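Local atomic coordinates of cell wall binding protein cwp8 (Peptoclostridium difficile, PDB entry 5J6Q), a protein that probably anchors itself to the cell wall as part of the S-layer of the bacterium, through three CWB2 domains. Residues S62-E65 with G66-L69; N264-L267 with V268-H272; G291-R294 with F295-A298. All coordinates share one frame; numbering follows the deposited sequence.

Contact 1: S62-E65 with G66-L69; sequences SLTE and GQSL
A type II beta turn from Thr64 to Gln67 reverses the chain between helix 53-61 and strand 68-75, and the side chain of Gln67 folds back over it to bind Thr64. The turn is closed by Gln67 N, which donates to Thr64 O at 2.9 Å; this bond is bent, and its donor is tilted out of the carbonyl plane. Gly66 takes the third place of the type II turn with a positive phi of 93°.

The second link is made by the Gln67 amide. Its CG stands beside the backbone N (chi1 -72°) and the chain runs extended beyond it, which carries OE1 back to Thr64 N at 2.9 Å, in a nearly straight bond of 165°. Thr64 OG1 adds a weak hydrogen bond to the same Gln67 OE1 at 3.0 Å, and this oxygen therefore receives two donors from one residue. Gln67 thus binds both the backbone N and the backbone O of Thr64.

The apolar part of the contact is made by Leu63. Leu63 CD2 lies 3.8 Å from Gln67 CB, while the other methyl, Leu63 CD1, reaches Leu69 CG at 4.0 Å, the two leucine side chains crossing at about a right angle.

Asn184 also bonds to the turn, its ND2 to Leu63 O and its backbone to Gly66 and Gln67. Leu69 then enters the sheet, pairing with Val182 of the neighbouring strand 178-183.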
# COMPACT_ATOMS: atom_id res chain seq x y z
N SER A 62 -12.55 5.89 -28.79
CA SER A 62 -11.39 5.67 -29.67
C SER A 62 -10.07 5.78 -28.83
O SER A 62 -8.95 5.65 -29.35
CB SER A 62 -11.40 6.73 -30.74
OG SER A 62 -10.98 7.95 -30.14
N LEU A 63 -10.21 5.99 -27.53
CA LEU A 63 -9.03 6.10 -26.68
C LEU A 63 -8.29 4.73 -26.50
O LEU A 63 -8.92 3.75 -26.08
CB LEU A 63 -9.47 6.59 -25.31
CG LEU A 63 -9.78 8.02 -25.23
CD1 LEU A 63 -10.25 8.28 -23.78
CD2 LEU A 63 -8.52 8.92 -25.60
N THR A 64 -6.97 4.61 -26.92
CA THR A 64 -6.32 3.32 -26.61
C THR A 64 -5.79 3.30 -25.13
O THR A 64 -5.86 4.32 -24.42
CB THR A 64 -5.19 2.93 -27.55
OG1 THR A 64 -4.23 3.99 -27.62
CG2 THR A 64 -5.70 2.57 -28.88
N GLU A 65 -5.27 2.12 -24.65
CA GLU A 65 -4.74 1.95 -23.30
C GLU A 65 -3.81 3.05 -22.90
O GLU A 65 -2.87 3.35 -23.63
CB GLU A 65 -3.99 0.61 -23.17
CG GLU A 65 -4.91 -0.59 -23.36
CD GLU A 65 -4.18 -1.76 -23.97
OE1 GLU A 65 -4.04 -2.79 -23.25
OE2 GLU A 65 -3.73 -1.65 -25.15
N GLY A 66 -4.09 3.69 -21.78
CA GLY A 66 -3.20 4.76 -21.33
C GLY A 66 -3.61 6.15 -21.79
O GLY A 66 -3.42 7.13 -21.07
N GLN A 67 -4.18 6.25 -23.00
CA GLN A 67 -4.60 7.55 -23.56
C GLN A 67 -5.72 8.20 -22.76
O GLN A 67 -6.58 7.54 -22.18
CB GLN A 67 -5.05 7.37 -25.02
CG GLN A 67 -3.87 7.09 -25.96
CD GLN A 67 -4.27 7.29 -27.40
OE1 GLN A 67 -5.34 6.81 -27.86
NE2 GLN A 67 -3.43 8.01 -28.15
N SER A 68 -5.74 9.49 -22.77
CA SER A 68 -6.77 10.21 -22.06
C SER A 68 -7.19 11.44 -22.88
O SER A 68 -6.50 11.80 -23.86
CB SER A 68 -6.24 10.57 -20.66
OG SER A 68 -5.42 11.72 -20.64
N LEU A 69 -8.33 12.10 -22.50
CA LEU A 69 -8.74 13.32 -23.19
C LEU A 69 -9.43 14.15 -22.12
O LEU A 69 -9.85 13.58 -21.09
CB LEU A 69 -9.71 13.04 -24.39
CG LEU A 69 -10.96 12.17 -24.03
CD1 LEU A 69 -11.99 12.93 -23.17
CD2 LEU A 69 -11.69 11.70 -25.38

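Contact 2: N264-L267 with V268-H272; sequences NHKL and VRDLH
Asn264 caps the first turn of helix 265-280, and the contact follows that turn into the next through i to i+4 pairs. Four backbone hydrogen bonds carry the helical pattern. The first, from Val268 N to Asn264 O, is 3.2 Å long; the bond from Asp270 N to Lys266 O is shorter at 2.7 Å and nearly linear (171°). Arg269 N to His265 O and Leu271 N to Leu267 O complete the set. At the N-cap the Asn264 side chain adds a weak bond, in which OD1 accepts from Leu267 N at 3.4 Å, giving one of the N-H groups of the first turn an acceptor.

Charged groups meet along the outer side. Lys266 and Asp270 form a salt bridge one turn apart, NZ to OD2 at 3.5 Å, with the side chains crossing obliquely. In the lysine the bend at chi3 lays CE beside the carboxylate, 3.3 Å from Asp270 OD2, and chi4 then turns NZ. The other carboxylate oxygen, Asp270 OD1, pairs with Lys273, so the acid is shared between two lysines and is probably kept ionised by them.

Apolar contact between the two segments is slight: Leu267 CD1 comes within 4.4 Å of Leu271 CB. Both leucines instead pack on Phe196, and Val268 and Leu271 lie against Phe244, packing the helix against the sheet that contains strand 242-249.

Face contact with the backbone characterises Arg269. Bent at chi3 (-84°), its chain turns back toward the helix start while NE bonds to Leu226 O and NH1 bridges to Glu231. One guanidinium face covers the first turn, with His265 O 3.8 Å above its plane, off the centre of the group, and NH2 3.6 Å from Lys266 CG.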
# COMPACT_ATOMS: atom_id res chain seq x y z
N ASN A 264 -3.46 11.19 7.81
CA ASN A 264 -2.16 10.88 8.40
C ASN A 264 -1.01 11.23 7.45
O ASN A 264 -0.56 10.38 6.67
CB ASN A 264 -2.10 9.41 8.73
CG ASN A 264 -1.20 9.06 9.88
OD1 ASN A 264 -0.11 9.62 10.02
ND2 ASN A 264 -1.56 8.10 10.71
N HIS A 265 -0.52 12.46 7.52
CA HIS A 265 0.55 12.91 6.64
C HIS A 265 1.84 12.09 6.77
O HIS A 265 2.52 11.86 5.78
CB HIS A 265 0.83 14.39 6.89
CG HIS A 265 -0.14 15.25 6.15
ND1 HIS A 265 -1.25 15.81 6.75
CD2 HIS A 265 -0.19 15.60 4.84
CE1 HIS A 265 -1.93 16.47 5.83
NE2 HIS A 265 -1.32 16.35 4.66
N LYS A 266 2.18 11.64 7.97
CA LYS A 266 3.40 10.83 8.07
C LYS A 266 3.18 9.49 7.35
O LYS A 266 4.01 9.12 6.53
CB LYS A 266 3.83 10.62 9.53
CG LYS A 266 5.34 10.65 9.62
CD LYS A 266 5.86 10.11 10.91
CE LYS A 266 7.19 9.45 10.65
NZ LYS A 266 7.42 8.32 11.58
N LEU A 267 2.08 8.79 7.62
CA LEU A 267 1.74 7.54 6.91
C LEU A 267 2.03 7.69 5.41
O LEU A 267 2.76 6.86 4.83
CB LEU A 267 0.23 7.29 7.13
CG LEU A 267 -0.34 5.86 6.93
CD1 LEU A 267 0.28 5.17 5.78
CD2 LEU A 267 -0.17 5.03 8.19
N VAL A 268 1.49 8.80 4.79
CA VAL A 268 1.63 9.01 3.36
C VAL A 268 3.04 9.27 2.95
O VAL A 268 3.48 8.75 1.89
CB VAL A 268 0.73 10.20 2.84
CG1 VAL A 268 0.84 10.29 1.34
CG2 VAL A 268 -0.74 9.99 3.24
N ARG A 269 3.75 10.10 3.72
CA ARG A 269 5.14 10.38 3.35
C ARG A 269 5.91 9.02 3.44
O ARG A 269 6.68 8.66 2.56
CB ARG A 269 5.77 11.39 4.35
CG ARG A 269 6.22 12.74 3.78
CD ARG A 269 6.79 13.63 4.90
NE ARG A 269 5.71 14.34 5.59
CZ ARG A 269 5.47 14.24 6.89
NH1 ARG A 269 4.46 14.91 7.44
NH2 ARG A 269 6.25 13.48 7.66
N ASP A 270 5.66 8.29 4.52
CA ASP A 270 6.34 7.00 4.78
C ASP A 270 6.05 5.98 3.69
O ASP A 270 6.98 5.40 3.06
CB ASP A 270 5.92 6.54 6.18
CG ASP A 270 6.68 7.34 7.21
OD1 ASP A 270 7.62 8.07 6.82
OD2 ASP A 270 6.36 7.24 8.40
N LEU A 271 4.74 5.86 3.36
CA LEU A 271 4.32 4.97 2.29
C LEU A 271 4.94 5.38 1.01
O LEU A 271 5.37 4.53 0.19
CB LEU A 271 2.77 4.98 2.15
CG LEU A 271 2.32 4.36 0.82
CD1 LEU A 271 2.73 2.91 0.78
CD2 LEU A 271 0.80 4.41 0.65
N HIS A 272 4.99 6.69 0.75
CA HIS A 272 5.59 7.14 -0.55
C HIS A 272 7.08 6.77 -0.53
O HIS A 272 7.62 6.33 -1.53
CB HIS A 272 5.40 8.65 -0.74
CG HIS A 272 5.99 9.12 -2.04
ND1 HIS A 272 5.23 9.31 -3.17
CD2 HIS A 272 7.27 9.40 -2.37
CE1 HIS A 272 6.04 9.71 -4.15
NE2 HIS A 272 7.27 9.77 -3.70

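Contact 3: G291-R294 with F295-A298; sequences GDSR and FTTA. With SO4 (sulfate ion), chain D.
Arg294, the first residue of helix 294-305, sets its CG over the Phe295 ring and binds a sulfate with its far end. Its CB lies 3.5 Å from sulfate O3. The chain then leaves with CG between the backbone N and the carbonyl carbon (chi1 65°), which sets CG over the aromatic face: it stands 4.2 Å from the centroid of the Phe295 ring and 10° off the normal, a CH-pi contact. CD follows beside the anion, and a bend at chi3 brings the guanidinium edge onto it. NE donates to sulfate O3 at 3.0 Å and NH1 to sulfate O1 at 3.2 Å, with the sulfur in the guanidinium plane. NH2 is held by the protein instead, mainly by Glu319 O.

The backbone N of Arg294 also donates to sulfate O3, in a bond of 166°. That oxygen is thus gripped by main chain and side chain of one residue, and Gln529 NE2 supplies a further bond to the ion.

At the same helix start, Ser293 and Thr296 form a capping box. Ser293 N donates to Thr296 OG1 at 2.9 Å, while the reverse bond, Thr296 N to Ser293 OG, is weak at 3.5 Å. Thr297 OG1 ties down the preceding loop by accepting from Gly291 N at 3.0 Å. Gly291 CA passes 3.4 Å from Thr296 OG1.

The sulfate is probably from the crystallisation liquor, yet a backbone N-H at a helix N-terminus and two arginine N-H groups converge on it. This part of the CWB2 domain is therefore consistent with a site able to bind an anion, which might accept an anionic group of a cell-wall polymer, although the geometry does not identify one.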
# COMPACT_ATOMS: atom_id res chain seq x y z
N GLY A 291 0.81 -15.43 4.22
CA GLY A 291 -0.37 -15.66 3.44
C GLY A 291 -1.49 -15.81 4.45
O GLY A 291 -1.30 -15.54 5.68
N ASP A 292 -2.63 -16.28 3.93
CA ASP A 292 -3.84 -16.45 4.73
C ASP A 292 -3.74 -17.66 5.64
O ASP A 292 -4.62 -17.85 6.52
CB ASP A 292 -5.09 -16.56 3.81
CG ASP A 292 -4.88 -17.56 2.67
OD1 ASP A 292 -4.47 -18.69 2.95
OD2 ASP A 292 -5.15 -17.21 1.51
N SER A 293 -2.67 -18.52 5.46
CA SER A 293 -2.59 -19.67 6.40
C SER A 293 -1.13 -20.11 6.54
O SER A 293 -0.27 -19.53 5.84
CB SER A 293 -3.47 -20.83 5.90
OG SER A 293 -2.94 -21.40 4.70
N ARG A 294 -0.83 -21.05 7.40
CA ARG A 294 0.53 -21.59 7.55
C ARG A 294 1.02 -22.20 6.23
O ARG A 294 2.22 -22.06 5.86
CB ARG A 294 0.58 -22.62 8.70
CG ARG A 294 -0.27 -23.89 8.43
CD ARG A 294 -0.42 -24.75 9.71
NE ARG A 294 -0.84 -23.94 10.84
CZ ARG A 294 -0.46 -24.15 12.10
NH1 ARG A 294 -0.87 -23.34 13.07
NH2 ARG A 294 0.34 -25.17 12.40
N PHE A 295 0.12 -22.83 5.48
CA PHE A 295 0.47 -23.35 4.10
C PHE A 295 0.89 -22.22 3.14
O PHE A 295 1.91 -22.37 2.47
CB PHE A 295 -0.76 -24.10 3.41
CG PHE A 295 -1.26 -25.18 4.33
CD1 PHE A 295 -2.45 -25.02 5.03
CD2 PHE A 295 -0.52 -26.33 4.55
CE1 PHE A 295 -2.89 -25.99 5.94
CE2 PHE A 295 -0.95 -27.30 5.46
CZ PHE A 295 -2.14 -27.11 6.15
N THR A 296 0.11 -21.07 3.07
CA THR A 296 0.50 -20.03 2.08
C THR A 296 1.71 -19.19 2.60
O THR A 296 2.56 -18.74 1.79
CB THR A 296 -0.69 -19.22 1.65
OG1 THR A 296 -1.47 -18.87 2.83
CG2 THR A 296 -1.56 -20.02 0.66
N THR A 297 1.81 -19.01 3.94
CA THR A 297 3.06 -18.40 4.48
C THR A 297 4.22 -19.30 4.10
O THR A 297 5.24 -18.77 3.60
CB THR A 297 3.00 -18.26 5.99
OG1 THR A 297 1.89 -17.38 6.28
CG2 THR A 297 4.31 -17.72 6.59
N ALA A 298 4.11 -20.63 4.26
CA ALA A 298 5.24 -21.57 3.91
C ALA A 298 5.66 -21.43 2.40
O ALA A 298 6.87 -21.39 2.08
CB ALA A 298 4.88 -23.02 4.25
S SO4 D . -3.08 -21.04 10.48
O1 SO4 D . -3.16 -21.52 11.90
O2 SO4 D . -4.27 -20.52 10.07
O3 SO4 D . -2.77 -22.08 9.60
O4 SO4 D . -1.99 -19.98 10.38

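From the N terminus, the three contacts follow in series, none enclosing or crossing another. Contact 1 closes the tight connection from helix 53-61 to strand 68-75, in the mixed sheet that also includes strand 5-8. Contact 2 comes after strand 256-262 and starts helix 265-280, which packs on the sheet of the Cwp8 domain 3 region. That helix leads to strand 286-289, and contact 3 joins this strand to helix 294-305 at the start of the first CWB2 range. Centres of contacts 1 and 2 are about 31 Å apart, and those of contacts 2 and 3 about 29 Å; no pair touches.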